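Local atomic coordinates of nucleotidyl transferase (Methanothermobacter thermautotrophicus, PDB entry 6PLJ), a protein that probably transfers nucleotidyl groups, as a MobA-like NTP transferase, and may take part in pseudomurein cell wall synthesis. Residues I125-A130 with P173-A178; I25-A30 with D76-V81; R116-A121 with L180-L185; V67-S72 with V136-L141. All coordinates share one frame; numbering follows the deposited sequence.

Contact 1 (I125-A130 with P173-A178)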
loop_
_atom_site.group_PDB
_atom_site.type_symbol
_atom_site.label_atom_id
_atom_site.label_comp_id
_atom_site.label_asym_id
_atom_site.label_seq_id
_atom_site.Cartn_x
_atom_site.Cartn_y
_atom_site.Cartn_z
ATOM N N ILE A 125 13.841 -6.803 -4.457
ATOM C CA ILE A 125 13.322 -5.667 -3.697
ATOM C C ILE A 125 11.836 -5.623 -3.937
ATOM O O ILE A 125 11.383 -5.780 -5.074
ATOM C CB ILE A 125 13.949 -4.338 -4.174
ATOM C CG1 ILE A 125 15.451 -4.331 -3.900
ATOM C CG2 ILE A 125 13.293 -3.134 -3.501
ATOM C CD1 ILE A 125 15.827 -4.240 -2.436
ATOM N N ILE A 126 11.085 -5.427 -2.861
ATOM C CA ILE A 126 9.641 -5.333 -2.950
ATOM C C ILE A 126 9.197 -3.937 -2.535
ATOM O O ILE A 126 9.543 -3.484 -1.458
ATOM C CB ILE A 126 8.926 -6.345 -2.026
ATOM C CG1 ILE A 126 9.456 -7.781 -2.203
ATOM C CG2 ILE A 126 7.426 -6.314 -2.279
ATOM C CD1 ILE A 126 9.298 -8.361 -3.585
ATOM N N LEU A 127 8.386 -3.301 -3.372
ATOM C CA LEU A 127 7.674 -2.075 -3.000
ATOM C C LEU A 127 6.273 -2.490 -2.560
ATOM O O LEU A 127 5.495 -2.972 -3.377
ATOM C CB LEU A 127 7.610 -1.129 -4.196
ATOM C CG LEU A 127 6.754 0.135 -4.005
ATOM C CD1 LEU A 127 7.377 1.027 -2.935
ATOM C CD2 LEU A 127 6.593 0.856 -5.332
ATOM N N CYS A 128 5.972 -2.318 -1.268
ATOM C CA CYS A 128 4.680 -2.705 -0.689
ATOM C C CYS A 128 3.807 -1.468 -0.606
ATOM O O CYS A 128 4.220 -0.464 -0.011
ATOM C CB CYS A 128 4.864 -3.268 0.713
ATOM S SG CYS A 128 5.759 -4.846 0.732
ATOM N N ALA A 129 2.613 -1.540 -1.193
ATOM C CA ALA A 129 1.680 -0.412 -1.207
ATOM C C ALA A 129 0.303 -0.861 -0.778
ATOM O O ALA A 129 -0.108 -1.995 -1.034
ATOM C CB ALA A 129 1.613 0.208 -2.590
ATOM N N ALA A 130 -0.404 0.050 -0.120
ATOM C CA ALA A 130 -1.779 -0.185 0.289
ATOM C C ALA A 130 -2.724 0.216 -0.824
ATOM O O ALA A 130 -2.653 1.329 -1.337
ATOM C CB ALA A 130 -2.085 0.628 1.532
ATOM N N PRO A 173 3.399 3.501 1.995
ATOM C CA PRO A 173 4.134 2.421 1.319
ATOM C C PRO A 173 5.538 2.269 1.904
ATOM O O PRO A 173 6.067 3.189 2.533
ATOM C CB PRO A 173 4.213 2.913 -0.114
ATOM C CG PRO A 173 4.193 4.384 0.009
ATOM C CD PRO A 173 3.255 4.675 1.118
ATOM N N LEU A 174 6.133 1.107 1.688
ATOM C CA LEU A 174 7.503 0.854 2.116
ATOM C C LEU A 174 8.153 -0.004 1.062
ATOM O O LEU A 174 7.470 -0.597 0.215
ATOM C CB LEU A 174 7.550 0.179 3.503
ATOM C CG LEU A 174 6.888 -1.194 3.649
ATOM C CD1 LEU A 174 7.752 -2.329 3.099
ATOM C CD2 LEU A 174 6.516 -1.481 5.098
ATOM N N ALA A 175 9.472 -0.072 1.097
ATOM C CA ALA A 175 10.191 -0.998 0.227
ATOM C C ALA A 175 11.267 -1.672 1.048
ATOM O O ALA A 175 11.843 -1.073 1.954
ATOM C CB ALA A 175 10.776 -0.294 -0.974
ATOM N N ALA A 176 11.542 -2.926 0.723
ATOM C CA ALA A 176 12.534 -3.686 1.457
ATOM C C ALA A 176 13.002 -4.851 0.621
ATOM O O ALA A 176 12.333 -5.266 -0.315
ATOM C CB ALA A 176 11.950 -4.203 2.765
ATOM N N GLY A 177 14.137 -5.413 1.018
ATOM C CA GLY A 177 14.572 -6.687 0.455
ATOM C C GLY A 177 13.536 -7.774 0.649
ATOM O O GLY A 177 12.906 -7.875 1.702
ATOM N N ALA A 178 13.341 -8.591 -0.386
ATOM C CA ALA A 178 12.382 -9.681 -0.328
ATOM C C ALA A 178 12.739 -10.679 0.782
ATOM O O ALA A 178 11.855 -11.113 1.502
ATOM C CB ALA A 178 12.268 -10.390 -1.675
#
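The flat groups that meet between Cys-128 and Leu-174 are peptide units, joined through their N-H and C=O groups: Cys-128 N gives its hydrogen to Leu-174 O at 2.7 Å, and Leu-174 N returns one to Cys-128 O at 3.0 Å. A second reciprocal pair follows, in which Ile-126 N reaches Ala-176 O at 2.8 Å. Over the two faces of this ribbon lie different side chains. Leu-127 and Ala-175 share one, the CD1 branch of Leu-127 lying 4.1 Å from Ala-175 CB. The other carries Cys-128 and Leu-174, where CD1 of the leucine lies beside both CB and SG of the cysteine. Leu-174 CG sits between its own backbone N and carbonyl carbon (chi1 61°), and this rotation brings CD1 over the cysteine. This antiparallel pair ends the run of parallel strands in the mixed sheet, joining strand 125-130 to strand 174-177. Helix 138-147 packs on the Leu-127 face and Leu-181 on the Cys-128 face. Pro-173, which follows a cis peptide bond, rests its CB 3.4 Å from Cys-128 O. At the far end, Ile-126 CG1 touches Ala-178 CB at 3.9 Å.

Contact 2 (I25-A30 with D76-V81). With EDO (1,2-ethanediol), chain F.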
loop_
_atom_site.group_PDB
_atom_site.type_symbol
_atom_site.label_atom_id
_atom_site.label_comp_id
_atom_site.label_asym_id
_atom_site.label_seq_id
_atom_site.Cartn_x
_atom_site.Cartn_y
_atom_site.Cartn_z
ATOM N N ILE A 25 12.733 -5.235 -9.174
ATOM C CA ILE A 25 11.870 -4.581 -8.190
ATOM C C ILE A 25 10.432 -4.977 -8.495
ATOM O O ILE A 25 9.906 -4.690 -9.570
ATOM C CB ILE A 25 12.003 -3.041 -8.196
ATOM C CG1 ILE A 25 13.434 -2.626 -7.825
ATOM C CG2 ILE A 25 11.004 -2.431 -7.211
ATOM C CD1 ILE A 25 13.734 -1.165 -8.071
ATOM N N SER A 26 9.783 -5.633 -7.534
ATOM C CA SER A 26 8.383 -6.022 -7.684
ATOM C C SER A 26 7.547 -5.176 -6.754
ATOM O O SER A 26 7.938 -4.963 -5.601
ATOM C CB SER A 26 8.184 -7.468 -7.266
ATOM O OG SER A 26 8.940 -8.343 -8.077
ATOM N N ALA A 27 6.406 -4.701 -7.223
ATOM C CA ALA A 27 5.446 -4.094 -6.311
ATOM C C ALA A 27 4.455 -5.133 -5.854
ATOM O O ALA A 27 4.091 -6.037 -6.601
ATOM C CB ALA A 27 4.731 -2.935 -6.950
ATOM N N VAL A 28 4.023 -4.993 -4.611
ATOM C CA VAL A 28 2.942 -5.790 -4.061
ATOM C C VAL A 28 1.935 -4.785 -3.521
ATOM O O VAL A 28 2.262 -3.998 -2.610
ATOM C CB VAL A 28 3.435 -6.736 -2.958
ATOM C CG1 VAL A 28 2.252 -7.379 -2.234
ATOM C CG2 VAL A 28 4.358 -7.796 -3.550
ATOM N N VAL A 29 0.742 -4.790 -4.094
ATOM C CA VAL A 29 -0.341 -3.922 -3.651
ATOM C C VAL A 29 -1.316 -4.767 -2.851
ATOM O O VAL A 29 -1.890 -5.738 -3.367
ATOM C CB VAL A 29 -1.049 -3.247 -4.842
ATOM C CG1 VAL A 29 -2.207 -2.375 -4.362
ATOM C CG2 VAL A 29 -0.039 -2.436 -5.657
ATOM N N ALA A 30 -1.489 -4.407 -1.586
ATOM C CA ALA A 30 -2.439 -5.100 -0.723
ATOM C C ALA A 30 -3.823 -4.507 -0.958
ATOM O O ALA A 30 -4.066 -3.351 -0.623
ATOM C CB ALA A 30 -2.028 -4.971 0.724
ATOM N N ASP A 76 9.333 -3.374 -12.023
ATOM C CA ASP A 76 9.415 -4.398 -13.077
ATOM C C ASP A 76 8.129 -5.207 -13.218
ATOM O O ASP A 76 7.871 -5.768 -14.265
ATOM C CB ASP A 76 10.570 -5.354 -12.803
ATOM C CG ASP A 76 11.907 -4.676 -12.905
ATOM O OD1 ASP A 76 12.226 -4.138 -13.982
ATOM O OD2 ASP A 76 12.658 -4.684 -11.935
ATOM N N GLU A 77 7.350 -5.293 -12.148
ATOM C CA GLU A 77 6.054 -5.969 -12.167
ATOM C C GLU A 77 5.244 -5.478 -10.994
ATOM O O GLU A 77 5.814 -4.955 -10.036
ATOM C CB GLU A 77 6.193 -7.490 -12.072
ATOM C CG GLU A 77 6.713 -7.961 -10.713
ATOM C CD GLU A 77 6.878 -9.454 -10.592
ATOM O OE1 GLU A 77 6.368 -10.189 -11.467
ATOM O OE2 GLU A 77 7.510 -9.886 -9.609
ATOM N N CYS A 78 3.927 -5.645 -11.078
ATOM C CA CYS A 78 3.030 -5.301 -9.990
ATOM C C CYS A 78 2.107 -6.477 -9.696
ATOM O O CYS A 78 1.335 -6.907 -10.563
ATOM C CB CYS A 78 2.214 -4.070 -10.352
ATOM S SG CYS A 78 1.154 -3.510 -8.994
ATOM N N ILE A 79 2.233 -6.997 -8.479
ATOM C CA ILE A 79 1.376 -8.029 -7.929
ATOM C C ILE A 79 0.290 -7.319 -7.149
ATOM O O ILE A 79 0.581 -6.371 -6.429
ATOM C CB ILE A 79 2.173 -8.964 -6.976
ATOM C CG1 ILE A 79 3.047 -9.947 -7.775
ATOM C CG2 ILE A 79 1.239 -9.805 -6.109
ATOM C CD1 ILE A 79 4.031 -9.350 -8.727
ATOM N N VAL A 80 -0.953 -7.755 -7.299
ATOM C CA VAL A 80 -2.037 -7.211 -6.491
ATOM C C VAL A 80 -2.664 -8.365 -5.741
ATOM O O VAL A 80 -3.028 -9.373 -6.353
ATOM C CB VAL A 80 -3.106 -6.504 -7.327
ATOM C CG1 VAL A 80 -4.200 -5.972 -6.423
ATOM C CG2 VAL A 80 -2.499 -5.379 -8.150
ATOM N N VAL A 81 -2.776 -8.213 -4.424
ATOM C CA VAL A 81 -3.345 -9.245 -3.571
ATOM C C VAL A 81 -4.780 -8.870 -3.304
ATOM O O VAL A 81 -5.044 -7.785 -2.784
ATOM C CB VAL A 81 -2.569 -9.383 -2.258
ATOM C CG1 VAL A 81 -3.115 -10.543 -1.437
ATOM C CG2 VAL A 81 -1.089 -9.604 -2.549
HETATM C C1 EDO F . -4.883 -5.639 2.331
HETATM O O1 EDO F . -4.955 -6.802 1.773
HETATM C C2 EDO F . -5.628 -4.637 1.697
HETATM O O2 EDO F . -5.130 -3.457 2.234
#
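Glu-77 OE2 accepts from Ser-26 OG at 2.6 Å through its anti lone pair, and Asp-76 OD2 takes the N-H of Ile-25 at 2.8 Å with its own anti lone pair. Both acids lie near one end of the pairing between strands 77-82 and 25-31, parallel neighbours joined by a beta-alpha-beta crossover that includes helix 62-72. Asp-76 is held twice, since its backbone N also donates to Ile-25 O. The carboxylate oxygen of Glu-77 has a further donor in Gly-122 N, so one atom ties together both strands and the loop after helix 110-120. With an alanine in place of Glu-77, Ser-26 OG and Gly-122 N would probably both be left without this acceptor, and the seam between strands and loop would lose its polar clasp. Further along, the parallel ladder runs from Ala-27 N to Glu-77 O and on to Val-81 N, which meets Val-29 O at 2.8 Å. On the face turned to helix 62-72, Val-29 CG2, the branch anti to its carbonyl carbon, lies 3.7 Å from Cys-78 SG. The opposite face looks to helix 110-120, and there Val-28 CG1 and Val-81 CG2 cross obliquely at 4.0 Å. At the strand's end, Ala-30 O accepts a weak bond from O2 of an ethanediol at 3.1 Å.

Contact 3 (R116-A121 with L180-L185)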
loop_
_atom_site.group_PDB
_atom_site.type_symbol
_atom_site.label_atom_id
_atom_site.label_comp_id
_atom_site.label_asym_id
_atom_site.label_seq_id
_atom_site.Cartn_x
_atom_site.Cartn_y
_atom_site.Cartn_z
ATOM N N ARG A 116 1.597 -13.026 1.029
ATOM C CA ARG A 116 1.099 -13.770 -0.151
ATOM C C ARG A 116 1.618 -13.110 -1.441
ATOM O O ARG A 116 1.908 -13.782 -2.344
ATOM C CB ARG A 116 -0.430 -13.775 -0.137
ATOM C CG ARG A 116 -1.018 -14.461 -1.350
ATOM C CD ARG A 116 -0.889 -15.958 -1.258
ATOM N NE ARG A 116 -1.975 -16.641 -1.948
ATOM C CZ ARG A 116 -1.971 -17.098 -3.192
ATOM N NH1 ARG A 116 -0.906 -16.999 -3.961
ATOM N NH2 ARG A 116 -3.056 -17.687 -3.662
ATOM N N GLY A 117 1.593 -11.795 -1.485
ATOM C CA GLY A 117 2.097 -11.043 -2.630
ATOM C C GLY A 117 3.588 -11.212 -2.833
ATOM O O GLY A 117 4.061 -11.413 -3.969
ATOM N N VAL A 118 4.343 -11.131 -1.735
ATOM C CA VAL A 118 5.795 -11.311 -1.808
ATOM C C VAL A 118 6.103 -12.724 -2.307
ATOM O O VAL A 118 7.005 -12.896 -3.129
ATOM C CB VAL A 118 6.488 -10.997 -0.459
ATOM C CG1 VAL A 118 7.972 -11.284 -0.533
ATOM C CG2 VAL A 118 6.297 -9.549 -0.073
ATOM N N ARG A 119 5.339 -13.721 -1.860
ATOM C CA ARG A 119 5.489 -15.094 -2.372
ATOM C C ARG A 119 5.333 -15.223 -3.892
ATOM O O ARG A 119 5.994 -16.055 -4.521
ATOM C CB ARG A 119 4.504 -16.042 -1.664
ATOM C CG ARG A 119 4.942 -16.485 -0.285
ATOM C CD ARG A 119 3.935 -17.441 0.344
ATOM N NE ARG A 119 3.632 -18.576 -0.529
ATOM C CZ ARG A 119 2.420 -18.974 -0.932
ATOM N NH1 ARG A 119 1.297 -18.362 -0.529
ATOM N NH2 ARG A 119 2.323 -20.029 -1.747
ATOM N N ALA A 120 4.481 -14.394 -4.478
ATOM C CA ALA A 120 4.234 -14.369 -5.903
ATOM C C ALA A 120 5.214 -13.490 -6.671
ATOM O O ALA A 120 5.188 -13.498 -7.888
ATOM C CB ALA A 120 2.817 -13.884 -6.176
ATOM N N ALA A 121 6.033 -12.706 -5.978
ATOM C CA ALA A 121 6.890 -11.710 -6.630
ATOM C C ALA A 121 8.211 -12.321 -7.031
ATOM O O ALA A 121 8.799 -13.102 -6.290
ATOM C CB ALA A 121 7.142 -10.544 -5.688
ATOM N N LEU A 180 14.300 -10.116 3.586
ATOM C CA LEU A 180 13.979 -9.475 4.864
ATOM C C LEU A 180 12.473 -9.507 5.096
ATOM O O LEU A 180 12.008 -9.811 6.203
ATOM C CB LEU A 180 14.509 -8.045 4.897
ATOM C CG LEU A 180 14.263 -7.273 6.204
ATOM C CD1 LEU A 180 15.419 -6.335 6.500
ATOM C CD2 LEU A 180 12.944 -6.513 6.199
ATOM N N LEU A 181 11.690 -9.182 4.075
ATOM C CA LEU A 181 10.229 -9.284 4.232
ATOM C C LEU A 181 9.747 -10.709 4.508
ATOM O O LEU A 181 8.811 -10.914 5.283
ATOM C CB LEU A 181 9.494 -8.696 3.030
ATOM C CG LEU A 181 9.635 -7.183 2.906
ATOM C CD1 LEU A 181 9.143 -6.709 1.550
ATOM C CD2 LEU A 181 8.879 -6.486 4.030
ATOM N N ARG A 182 10.367 -11.698 3.871
ATOM C CA ARG A 182 9.988 -13.082 4.119
ATOM C C ARG A 182 10.305 -13.503 5.552
ATOM O O ARG A 182 9.626 -14.363 6.088
ATOM C CB ARG A 182 10.661 -14.030 3.117
ATOM C CG ARG A 182 10.145 -13.930 1.691
ATOM C CD ARG A 182 8.668 -14.259 1.549
ATOM N NE ARG A 182 8.309 -15.641 1.871
ATOM C CZ ARG A 182 8.162 -16.638 0.992
ATOM N NH1 ARG A 182 7.808 -17.837 1.423
ATOM N NH2 ARG A 182 8.355 -16.457 -0.309
ATOM N N ASP A 183 11.311 -12.898 6.174
ATOM C CA ASP A 183 11.612 -13.174 7.594
ATOM C C ASP A 183 10.704 -12.418 8.570
ATOM O O ASP A 183 10.351 -12.963 9.616
ATOM C CB ASP A 183 13.083 -12.884 7.896
ATOM C CG ASP A 183 14.029 -13.893 7.235
ATOM O OD1 ASP A 183 13.585 -15.008 6.886
ATOM O OD2 ASP A 183 15.219 -13.563 7.096
ATOM N N TYR A 184 10.319 -11.185 8.242
ATOM C CA TYR A 184 9.484 -10.370 9.156
ATOM C C TYR A 184 7.982 -10.521 8.964
ATOM O O TYR A 184 7.260 -10.588 9.949
ATOM C CB TYR A 184 9.871 -8.888 9.082
ATOM C CG TYR A 184 11.034 -8.565 9.964
ATOM C CD1 TYR A 184 10.849 -8.355 11.332
ATOM C CD2 TYR A 184 12.323 -8.486 9.451
ATOM C CE1 TYR A 184 11.921 -8.065 12.166
ATOM C CE2 TYR A 184 13.404 -8.191 10.277
ATOM C CZ TYR A 184 13.195 -7.990 11.628
ATOM O OH TYR A 184 14.270 -7.707 12.437
ATOM N N LEU A 185 7.492 -10.565 7.724
ATOM C CA LEU A 185 6.037 -10.603 7.509
ATOM C C LEU A 185 5.296 -11.754 8.204
ATOM O O LEU A 185 4.156 -11.549 8.634
ATOM C CB LEU A 185 5.675 -10.579 6.013
ATOM C CG LEU A 185 5.931 -9.250 5.306
ATOM C CD1 LEU A 185 5.759 -9.411 3.805
ATOM C CD2 LEU A 185 5.020 -8.130 5.823
HETATM O O HOH W 1 9.476 -14.142 -1.977
HETATM O O HOH W 2 7.931 -17.757 -2.742
#
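Two successive bends in Arg-182, at chi2 (-61°) and chi3 (-65°), fold its chain round so that CD passes Val-118 and the guanidinium reaches Arg-119. Val-118 meets it with CG1, the branch anti to its own backbone N, which lies 3.7 Å from Arg-182 CD; the two side chains slide past each other in opposite directions. The other branch, CG2, reaches deeper, to CD1 of Leu-185 at 3.9 Å and to the more distant CD1 of Leu-181. One valine thus serves both the aliphatic part of an arginine and two leucines. The contact joins helices 110-120 and 178-184, whose short segments run roughly antiparallel (146°) on one side of the central sheet of this MobA-like domain. Their axes are 10.3 Å apart, and Ile-126 of the sheet lies beneath both Val-118 and Leu-181. Toward the outside, Arg-119 CG sits over one face of the Arg-182 guanidinium, displaced toward its rim and 3.4 Å from NH2. The two guanidinium planes stand nearly perpendicular, and Arg-119 NE stays 4.7 Å from Arg-182 NH1, so the like charges avoid contact. Water molecules occupy the edge of the Arg-182 group, in its plane. One accepts from NH2 and donates to Val-118 O; the other accepts from NH2 at 2.8 Å and donates to Arg-119 O at 3.1 Å. Through these waters the guanidinium reaches two carbonyls of the last turn of helix 110-120, where the local helix dipole would probably welcome a positive charge.

Contact 4 (V67-S72 with V136-L141)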
loop_
_atom_site.group_PDB
_atom_site.type_symbol
_atom_site.label_atom_id
_atom_site.label_comp_id
_atom_site.label_asym_id
_atom_site.label_seq_id
_atom_site.Cartn_x
_atom_site.Cartn_y
_atom_site.Cartn_z
ATOM N N VAL A 67 -2.792 1.417 -8.298
ATOM C CA VAL A 67 -1.998 0.554 -9.173
ATOM C C VAL A 67 -1.304 1.387 -10.255
ATOM O O VAL A 67 -0.123 1.180 -10.527
ATOM C CB VAL A 67 -2.856 -0.567 -9.780
ATOM C CG1 VAL A 67 -2.111 -1.298 -10.892
ATOM C CG2 VAL A 67 -3.284 -1.537 -8.677
ATOM N N LYS A 68 -2.022 2.348 -10.829
ATOM C CA LYS A 68 -1.422 3.212 -11.829
ATOM C C LYS A 68 -0.199 3.942 -11.280
ATOM O O LYS A 68 0.824 4.036 -11.952
ATOM C CB LYS A 68 -2.436 4.228 -12.342
ATOM C CG LYS A 68 -1.912 5.184 -13.393
ATOM C CD LYS A 68 -1.429 4.445 -14.620
ATOM C CE LYS A 68 -0.849 5.396 -15.642
ATOM N NZ LYS A 68 -0.599 4.677 -16.903
ATOM N N ALA A 69 -0.296 4.456 -10.057
ATOM C CA ALA A 69 0.851 5.133 -9.432
ATOM C C ALA A 69 2.053 4.211 -9.250
ATOM O O ALA A 69 3.198 4.595 -9.514
ATOM C CB ALA A 69 0.445 5.764 -8.121
ATOM N N VAL A 70 1.780 2.985 -8.810
ATOM C CA VAL A 70 2.816 1.981 -8.607
ATOM C C VAL A 70 3.502 1.627 -9.941
ATOM O O VAL A 70 4.733 1.591 -10.038
ATOM C CB VAL A 70 2.194 0.741 -7.936
ATOM C CG1 VAL A 70 3.109 -0.445 -7.978
ATOM C CG2 VAL A 70 1.797 1.080 -6.497
ATOM N N LEU A 71 2.709 1.386 -10.971
ATOM C CA LEU A 71 3.285 1.092 -12.293
ATOM C C LEU A 71 4.062 2.277 -12.827
ATOM O O LEU A 71 5.166 2.116 -13.402
ATOM C CB LEU A 71 2.198 0.651 -13.260
ATOM C CG LEU A 71 1.581 -0.740 -13.030
ATOM C CD1 LEU A 71 0.407 -0.969 -13.962
ATOM C CD2 LEU A 71 2.606 -1.856 -13.183
ATOM N N SER A 72 3.546 3.481 -12.589
ATOM C CA SER A 72 4.262 4.682 -13.035
ATOM C C SER A 72 5.572 4.941 -12.283
ATOM O O SER A 72 6.378 5.749 -12.728
ATOM C CB SER A 72 3.350 5.899 -12.938
ATOM O OG SER A 72 2.247 5.740 -13.809
ATOM N N VAL A 136 -0.538 8.540 -3.298
ATOM C CA VAL A 136 0.921 8.545 -3.314
ATOM C C VAL A 136 1.365 8.768 -4.758
ATOM O O VAL A 136 0.905 8.079 -5.660
ATOM C CB VAL A 136 1.573 7.253 -2.786
ATOM C CG1 VAL A 136 3.049 7.509 -2.555
ATOM C CG2 VAL A 136 0.961 6.785 -1.476
ATOM N N SER A 137 2.260 9.720 -4.980
ATOM C CA SER A 137 2.714 9.985 -6.340
ATOM C C SER A 137 3.705 8.924 -6.800
ATOM O O SER A 137 4.430 8.344 -5.998
ATOM C CB SER A 137 3.370 11.357 -6.455
ATOM O OG SER A 137 4.579 11.408 -5.728
ATOM N N PRO A 138 3.762 8.694 -8.112
ATOM C CA PRO A 138 4.808 7.837 -8.672
ATOM C C PRO A 138 6.216 8.254 -8.246
ATOM O O PRO A 138 7.042 7.393 -7.927
ATOM C CB PRO A 138 4.625 8.007 -10.180
ATOM C CG PRO A 138 3.188 8.350 -10.342
ATOM C CD PRO A 138 2.822 9.168 -9.139
ATOM N N ALA A 139 6.485 9.556 -8.203
ATOM C CA ALA A 139 7.819 10.025 -7.827
ATOM C C ALA A 139 8.177 9.638 -6.393
ATOM O O ALA A 139 9.302 9.242 -6.114
ATOM C CB ALA A 139 7.929 11.532 -8.023
ATOM N N THR A 140 7.203 9.720 -5.487
ATOM C CA THR A 140 7.441 9.331 -4.107
ATOM C C THR A 140 7.685 7.827 -4.021
ATOM O O THR A 140 8.601 7.391 -3.334
ATOM C CB THR A 140 6.267 9.749 -3.212
ATOM O OG1 THR A 140 6.207 11.174 -3.219
ATOM C CG2 THR A 140 6.451 9.247 -1.806
ATOM N N LEU A 141 6.858 7.049 -4.708
ATOM C CA LEU A 141 7.023 5.585 -4.728
ATOM C C LEU A 141 8.399 5.193 -5.262
ATOM O O LEU A 141 9.065 4.313 -4.703
ATOM C CB LEU A 141 5.914 4.943 -5.572
ATOM C CG LEU A 141 4.515 5.019 -4.959
ATOM C CD1 LEU A 141 3.433 4.632 -5.952
ATOM C CD2 LEU A 141 4.409 4.155 -3.707
#
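Helix 62-72 brings its Ala-69 backbone against the first turn of helix 138-147, with the CA atoms of Ala-69 and Pro-138 only 4.9 Å apart. The small alanine makes this closeness possible: its CB meets Val-136 O at 3.4 Å, just ahead of the second helix, and also faces CD1 of Leu-141. That leucine methyl comes in alongside the backbone, lying 3.6 Å from Ala-69 O, and goes on to touch Val-70 CG2 at 3.9 Å. Leu-141 CG stands anti to its carbonyl carbon (chi1 -69°), a rotation that sends the branch toward helix 62-72. On the outer side, the Pro-138 ring presents CG to Ser-72 CB at 3.6 Å. The serine hydroxyl is turned elsewhere, donating back to Lys-68 O at 2.9 Å from 36° out of that carbonyl's plane; Ser-72 N reaches the same oxygen from the opposite face. On the other side, Ser-137 is the N-cap of helix 138-147, its OG accepting from Thr-140 N at 3.1 Å, and Ser-137 OG and Thr-140 OG1 each bond to the carboxylate of Glu-216. The two helices flank the same face of the central sheet, Val-70 resting on Ala-27 and Val-29 while Leu-141 lies on Leu-127. The hydroxyls of Ser-72, Ser-137 and Thr-140 have partners in their own segments or in Glu-216, so methyl, methylene and proline ring carbons, with the carbonyl oxygens of Ala-69 and Val-136, make most of the join, to which a weak bond from Arg-142 NH2 to Ser-72 O adds; it therefore depends on close shape fit more than on directional bonds.

In the fold
Contacts 1 and 2 are successive seams of one sheet: strands 25-31 and 125-130 are neighbours, with Leu-127 N 2.8 Å from Ser-26 O, and the two centres lie 9 Å apart. Contacts 3 and 4 cover opposite faces of that sheet, about 21 Å between centres and about 11 Å between nearest atoms. Contact 3 packs Leu-181 on Ile-126, CD1 to CB 3.6 Å, and Gly-117 against Val-28 and Val-81. Contact 4 meets the other face through Val-70 and Leu-141, the latter's CD2 3.7 Å from Pro-173 CG. The layering illustrates a three-layer alpha/beta/alpha sandwich. The ethanediol by Ala-30, also bonded to Ala-32 and Ser-113, may mark a pocket at the strand ends of contact 2.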